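Local coordinates for protein putative citrate lyase (Ralstonia eutropha, PDB 3QQW) that probably acts as a magnesium-dependent lyase of the HpcH/HpaI aldolase/citrate lyase family, perhaps cleaving (S)-citramalyl-CoA, at residues 37-42 with 83-88; 150-155 with 162-167; 238-243 with 265-270. One frame throughout, in Å; residues are numbered along the deposited sequence. Where two conformers were deposited one is given.

Interaction 1. Residues 37-42 with 83-88; sequences KAMDLQ and GRAGAR
Helix residues 37-42 approach the start of strand 85-88 most closely where the CA atoms of Met39 and Ala85 lie 7.7 Å apart, which leaves room for side chains between the two backbones. Gln42 supplies the polar link. Its CG lies anti to the carbonyl carbon (chi1 -75°) and the rest of the chain runs straight, carrying the amide across to Arg84. There Gln42 NE2 donates to Arg84 O at 3.1 Å, with the N-H pointing nearly straight at the oxygen (168°) but coming from above the carbonyl plane, 51° out of it. Phe49 O of the adjoining strand accepts a second bond from the same NE2. In the TIM barrel this places helix 32-45 against the N-terminal ends of strands 49-54 and 85-88, whereas Arg88, a predicted substrate-binding residue, stands at the far end of the latter strand. A water extends the link: it accepts from Arg84 N at 2.8 Å and lies 2.6 Å from Gln42 OE1, to which it can donate. The bent chain of Arg84 leads away to a salt bridge with Asp50. Beside this polar group the extended selenomethionine Met39 rests its CE on Ala85 CB, 3.7 Å away.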
loop_
_atom_site.group_PDB
_atom_site.type_symbol
_atom_site.label_atom_id
_atom_site.label_comp_id
_atom_site.label_asym_id
_atom_site.label_seq_id
_atom_site.Cartn_x
_atom_site.Cartn_y
_atom_site.Cartn_z
ATOM N N LYS C 37 -13.630 -36.490 -14.301
ATOM C CA LYS C 37 -14.552 -36.383 -13.157
ATOM C C LYS C 37 -15.017 -34.926 -12.909
ATOM O O LYS C 37 -16.211 -34.698 -12.688
ATOM C CB LYS C 37 -13.899 -36.938 -11.892
ATOM C CG LYS C 37 -13.918 -38.466 -11.798
ATOM C CD LYS C 37 -13.331 -38.882 -10.454
ATOM C CE LYS C 37 -13.210 -40.365 -10.243
ATOM N NZ LYS C 37 -12.318 -40.668 -9.085
ATOM N N ALA C 38 -14.085 -33.943 -13.006
ATOM C CA ALA C 38 -14.357 -32.516 -12.832
ATOM C C ALA C 38 -15.263 -32.009 -13.961
ATOM O O ALA C 38 -16.222 -31.274 -13.695
ATOM C CB ALA C 38 -13.061 -31.740 -12.793
HETATM N N MSE C 39 -15.023 -32.475 -15.210
HETATM C CA MSE C 39 -15.857 -32.122 -16.371
HETATM C C MSE C 39 -17.233 -32.674 -16.189
HETATM O O MSE C 39 -18.191 -31.965 -16.464
HETATM C CB MSE C 39 -15.254 -32.616 -17.676
HETATM C CG MSE C 39 -14.102 -31.759 -18.153
HETATM SE SE MSE C 39 -13.220 -32.646 -19.628
HETATM C CE MSE C 39 -11.850 -31.225 -20.017
ATOM N N ASP C 40 -17.343 -33.915 -15.680
ATOM C CA ASP C 40 -18.636 -34.575 -15.372
ATOM C C ASP C 40 -19.369 -33.866 -14.233
ATOM O O ASP C 40 -20.587 -33.830 -14.231
ATOM C CB ASP C 40 -18.440 -36.053 -14.985
ATOM C CG ASP C 40 -17.876 -36.937 -16.071
ATOM O OD1 ASP C 40 -17.803 -36.475 -17.251
ATOM O OD2 ASP C 40 -17.498 -38.085 -15.757
ATOM N N LEU C 41 -18.615 -33.312 -13.261
ATOM C CA LEU C 41 -19.179 -32.608 -12.126
ATOM C C LEU C 41 -19.751 -31.258 -12.592
ATOM O O LEU C 41 -20.749 -30.810 -12.020
ATOM C CB LEU C 41 -18.109 -32.458 -11.046
ATOM C CG LEU C 41 -18.569 -32.034 -9.659
ATOM C CD1 LEU C 41 -19.483 -33.075 -9.032
ATOM C CD2 LEU C 41 -17.376 -31.693 -8.778
ATOM N N GLN C 42 -19.174 -30.651 -13.696
ATOM C CA GLN C 42 -19.706 -29.430 -14.314
ATOM C C GLN C 42 -21.066 -29.730 -14.947
ATOM O O GLN C 42 -21.936 -28.863 -14.991
ATOM C CB GLN C 42 -18.758 -28.878 -15.374
ATOM C CG GLN C 42 -17.524 -28.191 -14.818
ATOM C CD GLN C 42 -16.607 -27.647 -15.896
ATOM O OE1 GLN C 42 -16.166 -28.352 -16.826
ATOM N NE2 GLN C 42 -16.192 -26.405 -15.707
ATOM N N GLY C 83 -17.320 -26.383 -21.999
ATOM C CA GLY C 83 -16.226 -25.608 -22.575
ATOM C C GLY C 83 -15.619 -24.652 -21.576
ATOM O O GLY C 83 -15.128 -23.591 -21.952
ATOM N N ARG C 84 -15.634 -25.047 -20.299
ATOM C CA ARG C 84 -15.178 -24.239 -19.158
ATOM C C ARG C 84 -14.007 -24.911 -18.491
ATOM O O ARG C 84 -13.893 -24.965 -17.252
ATOM C CB ARG C 84 -16.353 -23.977 -18.160
ATOM C CG ARG C 84 -17.359 -22.890 -18.641
ATOM C CD ARG C 84 -16.756 -21.618 -19.268
ATOM N NE ARG C 84 -15.703 -20.994 -18.442
ATOM C CZ ARG C 84 -14.804 -20.118 -18.896
ATOM N NH1 ARG C 84 -14.817 -19.742 -20.165
ATOM N NH2 ARG C 84 -13.876 -19.624 -18.083
ATOM N N ALA C 85 -13.116 -25.390 -19.347
ATOM C CA ALA C 85 -11.900 -26.089 -19.000
ATOM C C ALA C 85 -10.696 -25.349 -19.599
ATOM O O ALA C 85 -10.592 -25.197 -20.818
ATOM C CB ALA C 85 -11.975 -27.520 -19.517
ATOM N N GLY C 86 -9.856 -24.810 -18.717
ATOM C CA GLY C 86 -8.627 -24.109 -19.072
ATOM C C GLY C 86 -7.430 -24.960 -18.694
ATOM O O GLY C 86 -7.591 -26.087 -18.212
ATOM N N ALA C 87 -6.223 -24.439 -18.887
ATOM C CA ALA C 87 -5.020 -25.189 -18.549
ATOM C C ALA C 87 -3.976 -24.320 -17.899
ATOM O O ALA C 87 -3.783 -23.183 -18.306
ATOM C CB ALA C 87 -4.435 -25.840 -19.793
ATOM N N ARG C 88 -3.273 -24.857 -16.912
ATOM C CA ARG C 88 -2.146 -24.151 -16.318
ATOM C C ARG C 88 -0.913 -24.734 -16.959
ATOM O O ARG C 88 -0.645 -25.915 -16.799
ATOM C CB ARG C 88 -2.090 -24.226 -14.767
ATOM C CG ARG C 88 -0.755 -23.666 -14.270
ATOM C CD ARG C 88 -0.618 -23.312 -12.816
ATOM N NE ARG C 88 -0.891 -24.425 -11.915
ATOM C CZ ARG C 88 -0.938 -24.319 -10.585
ATOM N NH1 ARG C 88 -0.658 -23.159 -9.991
ATOM N NH2 ARG C 88 -1.232 -25.381 -9.837
HETATM O O HOH W 1 -16.187 -27.630 -19.318
#

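Interaction 2. Residues 150-155 with 162-167; sequences VLIETH and FQIAEL
No ring or other flat group enters the contact of Ile164 with Val150 and Ile152, which is built wholly from branched aliphatic chains. The two rings of these segments are turned to other partners: the imidazole of His155 meets the ring of His184, with the planes at about 60°, and the side chain of Phe162 touches Ala213 and Ala214 of helix 202-217, while Phe162 also packs on Arg159 of the third subunit. Across the contact itself, Ile164 spreads two branches. Its CG2, anti to the backbone N, crosses the side chain of Val150 at a slant and comes 3.9 Å from Val150 CG1. The longer branch, extended beyond CG1 (chi2 169°), sets Ile164 CD1 tip to tip with Ile152 CD1, also at 3.9 Å. Ile152 CD1 touches both branches, lying 4.1 Å from Ile164 CG2 as well. Strand 148-152 and the short helix 161-164 belong to one beta-alpha-beta crossover of the TIM barrel, so the isoleucine seats the helix on the strand that precedes it. Val126 of helix 123-139 and Leu173 of the following strand, 170-175, each touch both Val150 and Ile164 and widen the apolar layer. Directly beyond Ile152 comes Glu153, predicted to bind magnesium and substrate, and then Thr154, whose OG1 caps the next helix at Ala157 N. On the other segment the chain leaves Ile164 in a type I beta turn, with Leu167 N hydrogen-bonded to Ile164 O at 2.9 Å.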
loop_
_atom_site.group_PDB
_atom_site.type_symbol
_atom_site.label_atom_id
_atom_site.label_comp_id
_atom_site.label_asym_id
_atom_site.label_seq_id
_atom_site.Cartn_x
_atom_site.Cartn_y
_atom_site.Cartn_z
ATOM N N VAL C 150 -3.262 -14.824 -14.758
ATOM C CA VAL C 150 -1.865 -14.636 -14.352
ATOM C C VAL C 150 -1.725 -14.782 -12.848
ATOM O O VAL C 150 -2.406 -14.102 -12.078
ATOM C CB VAL C 150 -1.315 -13.266 -14.853
ATOM C CG1 VAL C 150 0.124 -13.049 -14.427
ATOM C CG2 VAL C 150 -1.430 -13.166 -16.364
ATOM N N LEU C 151 -0.827 -15.674 -12.430
ATOM C CA LEU C 151 -0.508 -15.825 -11.016
ATOM C C LEU C 151 0.380 -14.690 -10.552
ATOM O O LEU C 151 1.382 -14.378 -11.209
ATOM C CB LEU C 151 0.214 -17.154 -10.751
ATOM C CG LEU C 151 -0.590 -18.384 -10.289
ATOM C CD1 LEU C 151 -1.316 -18.149 -8.990
ATOM C CD2 LEU C 151 -1.481 -18.879 -11.351
ATOM N N ILE C 152 0.006 -14.070 -9.428
ATOM C CA ILE C 152 0.805 -13.055 -8.731
ATOM C C ILE C 152 1.294 -13.780 -7.507
ATOM O O ILE C 152 0.532 -13.982 -6.565
ATOM C CB ILE C 152 0.022 -11.747 -8.456
ATOM C CG1 ILE C 152 -0.597 -11.171 -9.788
ATOM C CG2 ILE C 152 0.906 -10.720 -7.720
ATOM C CD1 ILE C 152 0.404 -10.829 -10.966
ATOM N N GLU C 153 2.519 -14.342 -7.597
ATOM C CA GLU C 153 3.058 -15.177 -6.521
ATOM C C GLU C 153 4.570 -14.999 -6.327
ATOM O O GLU C 153 5.229 -15.860 -5.733
ATOM C CB GLU C 153 2.711 -16.650 -6.768
ATOM C CG GLU C 153 3.181 -17.248 -8.081
ATOM C CD GLU C 153 2.591 -18.614 -8.387
ATOM O OE1 GLU C 153 1.972 -19.217 -7.484
ATOM O OE2 GLU C 153 2.736 -19.082 -9.539
ATOM N N THR C 154 5.115 -13.892 -6.841
ATOM C CA THR C 154 6.529 -13.563 -6.704
ATOM C C THR C 154 6.664 -12.111 -6.308
ATOM O O THR C 154 5.711 -11.347 -6.461
ATOM C CB THR C 154 7.310 -13.858 -7.988
ATOM O OG1 THR C 154 6.915 -12.958 -9.009
ATOM C CG2 THR C 154 7.189 -15.295 -8.442
ATOM N N HIS C 155 7.848 -11.713 -5.827
ATOM C CA HIS C 155 8.137 -10.324 -5.476
ATOM C C HIS C 155 8.006 -9.444 -6.711
ATOM O O HIS C 155 7.324 -8.422 -6.662
ATOM C CB HIS C 155 9.534 -10.175 -4.884
ATOM C CG HIS C 155 9.729 -10.838 -3.569
ATOM N ND1 HIS C 155 9.084 -10.390 -2.438
ATOM C CD2 HIS C 155 10.550 -11.862 -3.232
ATOM C CE1 HIS C 155 9.502 -11.181 -1.458
ATOM N NE2 HIS C 155 10.381 -12.085 -1.896
ATOM N N PHE C 162 0.455 -3.695 -11.294
ATOM C CA PHE C 162 -0.309 -2.699 -12.040
ATOM C C PHE C 162 0.070 -2.681 -13.528
ATOM O O PHE C 162 -0.783 -2.415 -14.388
ATOM C CB PHE C 162 -0.171 -1.308 -11.414
ATOM C CG PHE C 162 -1.127 -1.137 -10.256
ATOM C CD1 PHE C 162 -2.409 -0.631 -10.457
ATOM C CD2 PHE C 162 -0.761 -1.519 -8.965
ATOM C CE1 PHE C 162 -3.301 -0.496 -9.381
ATOM C CE2 PHE C 162 -1.662 -1.398 -7.895
ATOM C CZ PHE C 162 -2.921 -0.888 -8.109
ATOM N N GLN C 163 1.314 -3.029 -13.825
ATOM C CA GLN C 163 1.803 -3.121 -15.197
ATOM C C GLN C 163 1.260 -4.416 -15.838
ATOM O O GLN C 163 0.758 -4.391 -16.958
ATOM C CB GLN C 163 3.324 -3.075 -15.188
ATOM C CG GLN C 163 3.927 -2.639 -16.465
ATOM C CD GLN C 163 5.307 -2.141 -16.178
ATOM O OE1 GLN C 163 6.176 -2.880 -15.690
ATOM N NE2 GLN C 163 5.525 -0.858 -16.418
ATOM N N ILE C 164 1.285 -5.524 -15.081
ATOM C CA ILE C 164 0.749 -6.817 -15.523
ATOM C C ILE C 164 -0.755 -6.659 -15.823
ATOM O O ILE C 164 -1.198 -7.061 -16.886
ATOM C CB ILE C 164 1.037 -7.922 -14.458
ATOM C CG1 ILE C 164 2.535 -8.302 -14.450
ATOM C CG2 ILE C 164 0.145 -9.148 -14.655
ATOM C CD1 ILE C 164 3.013 -9.177 -13.298
ATOM N N ALA C 165 -1.512 -6.010 -14.930
ATOM C CA ALA C 165 -2.957 -5.811 -15.083
ATOM C C ALA C 165 -3.339 -5.007 -16.350
ATOM O O ALA C 165 -4.474 -5.091 -16.811
ATOM C CB ALA C 165 -3.519 -5.127 -13.855
ATOM N N GLU C 166 -2.397 -4.277 -16.933
ATOM C CA GLU C 166 -2.642 -3.505 -18.133
ATOM C C GLU C 166 -2.401 -4.302 -19.409
ATOM O O GLU C 166 -2.755 -3.817 -20.487
ATOM C CB GLU C 166 -1.754 -2.244 -18.124
ATOM C CG GLU C 166 -2.331 -1.177 -17.215
ATOM C CD GLU C 166 -2.386 0.199 -17.825
ATOM O OE1 GLU C 166 -2.304 0.302 -19.071
ATOM O OE2 GLU C 166 -2.645 1.159 -17.066
ATOM N N LEU C 167 -1.813 -5.516 -19.285
ATOM C CA LEU C 167 -1.497 -6.356 -20.421
ATOM C C LEU C 167 -2.767 -6.909 -21.074
ATOM O O LEU C 167 -3.776 -7.068 -20.383
ATOM C CB LEU C 167 -0.536 -7.482 -20.030
ATOM C CG LEU C 167 0.871 -7.011 -19.641
ATOM C CD1 LEU C 167 1.667 -8.150 -19.051
ATOM C CD2 LEU C 167 1.604 -6.409 -20.833
#

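Interaction 3. Residues 238-243 with 265-270; sequences SDACRA and NAMRPD
Met267, a selenomethionine of helix 260-267, reaches toward Ala240 of helix 233-247 in the outer, helical layer of the TIM barrel. Its CB and CG hold back from segment 238-243; the chain then folds round through chi2 67° and chi3 77°, so that SE lies 4.6 Å from Ala240 O and CE comes marginally nearer, 4.5 Å from Ala240 O and from Ala240 CB, a loose touch. The same side chain also packs on Ala24 and on Met252 of strand 251-254. The two helices flank this strand, the barrel's last in sequence, and Met252 meets Ala240 as well as Met267, so the helices share a residue beneath their junction. Small side chains let them come close, and the CA atoms of Cys241 and Ala266 are 5.6 Å apart. No hydrogen bond joins the two segments. A polar tie is nevertheless made nearby by Arg244, further along helix 233-247, whose NH1 donates to Arg268 O and, weakly, to Ala266 O. At the middle of the interface Ala266 points its methyl at the opposing helix, where it is met by two residues in succession. Cys241 holds its sulfur beside its own backbone N (chi1 -75°), which brings SG to 3.7 Å from Ala266 CB, while Ala240 CB faces that same methyl carbon at 3.5 Å.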
loop_
_atom_site.group_PDB
_atom_site.type_symbol
_atom_site.label_atom_id
_atom_site.label_comp_id
_atom_site.label_asym_id
_atom_site.label_seq_id
_atom_site.Cartn_x
_atom_site.Cartn_y
_atom_site.Cartn_z
ATOM N N SER C 238 -15.850 -19.843 5.176
ATOM C CA SER C 238 -15.244 -18.771 5.960
ATOM C C SER C 238 -14.104 -18.082 5.183
ATOM O O SER C 238 -14.079 -16.856 5.132
ATOM C CB SER C 238 -14.748 -19.294 7.306
ATOM O OG SER C 238 -14.101 -18.241 8.006
ATOM N N ASP C 239 -13.203 -18.862 4.561
ATOM C CA ASP C 239 -12.108 -18.337 3.738
ATOM C C ASP C 239 -12.645 -17.582 2.514
ATOM O O ASP C 239 -12.211 -16.458 2.253
ATOM C CB ASP C 239 -11.167 -19.468 3.289
ATOM C CG ASP C 239 -10.130 -19.877 4.321
ATOM O OD1 ASP C 239 -10.245 -19.440 5.494
ATOM O OD2 ASP C 239 -9.206 -20.634 3.963
ATOM N N ALA C 240 -13.642 -18.168 1.815
ATOM C CA ALA C 240 -14.285 -17.548 0.653
ATOM C C ALA C 240 -14.977 -16.246 1.038
ATOM O O ALA C 240 -14.823 -15.258 0.323
ATOM C CB ALA C 240 -15.272 -18.509 0.021
ATOM N N CYS C 241 -15.646 -16.204 2.202
ATOM C CA CYS C 241 -16.319 -14.989 2.700
ATOM C C CYS C 241 -15.308 -13.891 3.089
ATOM O O CYS C 241 -15.547 -12.737 2.748
ATOM C CB CYS C 241 -17.265 -15.307 3.851
ATOM S SG CYS C 241 -18.812 -16.111 3.328
ATOM N N ARG C 242 -14.180 -14.233 3.756
ATOM C CA ARG C 242 -13.167 -13.233 4.130
ATOM C C ARG C 242 -12.550 -12.642 2.886
ATOM O O ARG C 242 -12.418 -11.420 2.790
ATOM C CB ARG C 242 -12.069 -13.813 5.039
ATOM C CG ARG C 242 -12.556 -14.139 6.451
ATOM C CD ARG C 242 -11.417 -14.200 7.455
ATOM N NE ARG C 242 -10.822 -12.885 7.719
ATOM C CZ ARG C 242 -9.947 -12.636 8.698
ATOM N NH1 ARG C 242 -9.535 -13.616 9.498
ATOM N NH2 ARG C 242 -9.467 -11.410 8.873
ATOM N N ALA C 243 -12.206 -13.502 1.897
ATOM C CA ALA C 243 -11.599 -13.048 0.647
ATOM C C ALA C 243 -12.578 -12.172 -0.111
ATOM O O ALA C 243 -12.181 -11.111 -0.607
ATOM C CB ALA C 243 -11.178 -14.238 -0.200
ATOM N N ASN C 265 -21.395 -20.655 -3.176
ATOM C CA ASN C 265 -22.408 -20.100 -2.295
ATOM C C ASN C 265 -21.903 -18.879 -1.531
ATOM O O ASN C 265 -22.652 -17.912 -1.397
ATOM C CB ASN C 265 -22.959 -21.172 -1.349
ATOM C CG ASN C 265 -23.839 -22.176 -2.080
ATOM O OD1 ASN C 265 -23.587 -23.383 -2.072
ATOM N ND2 ASN C 265 -24.875 -21.705 -2.775
ATOM N N ALA C 266 -20.640 -18.880 -1.091
ATOM C CA ALA C 266 -20.072 -17.716 -0.381
ATOM C C ALA C 266 -19.935 -16.489 -1.301
ATOM O O ALA C 266 -20.053 -15.357 -0.843
ATOM C CB ALA C 266 -18.721 -18.072 0.196
HETATM N N MSE C 267 -19.715 -16.731 -2.606
HETATM C CA MSE C 267 -19.510 -15.719 -3.634
HETATM C C MSE C 267 -20.817 -15.240 -4.283
HETATM O O MSE C 267 -20.779 -14.240 -4.985
HETATM C CB MSE C 267 -18.606 -16.345 -4.686
HETATM C CG MSE C 267 -17.572 -15.453 -5.241
HETATM SE SE MSE C 267 -16.222 -14.893 -4.074
HETATM C CE MSE C 267 -15.086 -16.442 -3.966
ATOM N N ARG C 268 -21.953 -15.939 -4.055
ATOM C CA ARG C 268 -23.272 -15.626 -4.616
ATOM C C ARG C 268 -23.843 -14.282 -4.177
ATOM O O ARG C 268 -23.742 -13.950 -2.991
ATOM C CB ARG C 268 -24.298 -16.694 -4.192
ATOM C CG ARG C 268 -24.357 -17.847 -5.123
ATOM C CD ARG C 268 -25.367 -18.860 -4.678
ATOM N NE ARG C 268 -25.357 -20.000 -5.592
ATOM C CZ ARG C 268 -26.282 -20.949 -5.615
ATOM N NH1 ARG C 268 -27.320 -20.897 -4.783
ATOM N NH2 ARG C 268 -26.189 -21.951 -6.479
ATOM N N PRO C 269 -24.547 -13.541 -5.078
ATOM C CA PRO C 269 -25.225 -12.313 -4.622
ATOM C C PRO C 269 -26.465 -12.688 -3.809
ATOM O O PRO C 269 -27.012 -13.787 -3.988
ATOM C CB PRO C 269 -25.591 -11.570 -5.922
ATOM C CG PRO C 269 -25.255 -12.493 -7.052
ATOM C CD PRO C 269 -24.827 -13.821 -6.507
ATOM N N ASP C 270 -26.900 -11.785 -2.909
ATOM C CA ASP C 270 -28.086 -11.992 -2.072
ATOM C C ASP C 270 -29.327 -12.135 -2.962
ATOM O O ASP C 270 -29.423 -11.466 -3.996
ATOM C CB ASP C 270 -28.254 -10.831 -1.070
ATOM C CG ASP C 270 -27.103 -10.627 -0.093
ATOM O OD1 ASP C 270 -25.946 -10.961 -0.452
ATOM O OD2 ASP C 270 -27.347 -10.078 1.004
#

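How the interactions relate
From the N terminus the three contacts follow one another in series; none nests in another and none crosses. Interaction 1 closes the first loop, returning the chain after strand 49-54 and helix 64-76 to the helix it left. Interaction 2 closes a much shorter one, within a single strand-to-helix connection. Interaction 3 comes last and joins two successive helices across the final strand. Interactions 1 and 2 both reach the barrel sheet but lie on opposite sides of the chain's centre, their centres 25 Å apart, and each sets a helix against a strand. Interaction 3 instead ties helix to helix, about 12 Å from interaction 1 between nearest atoms.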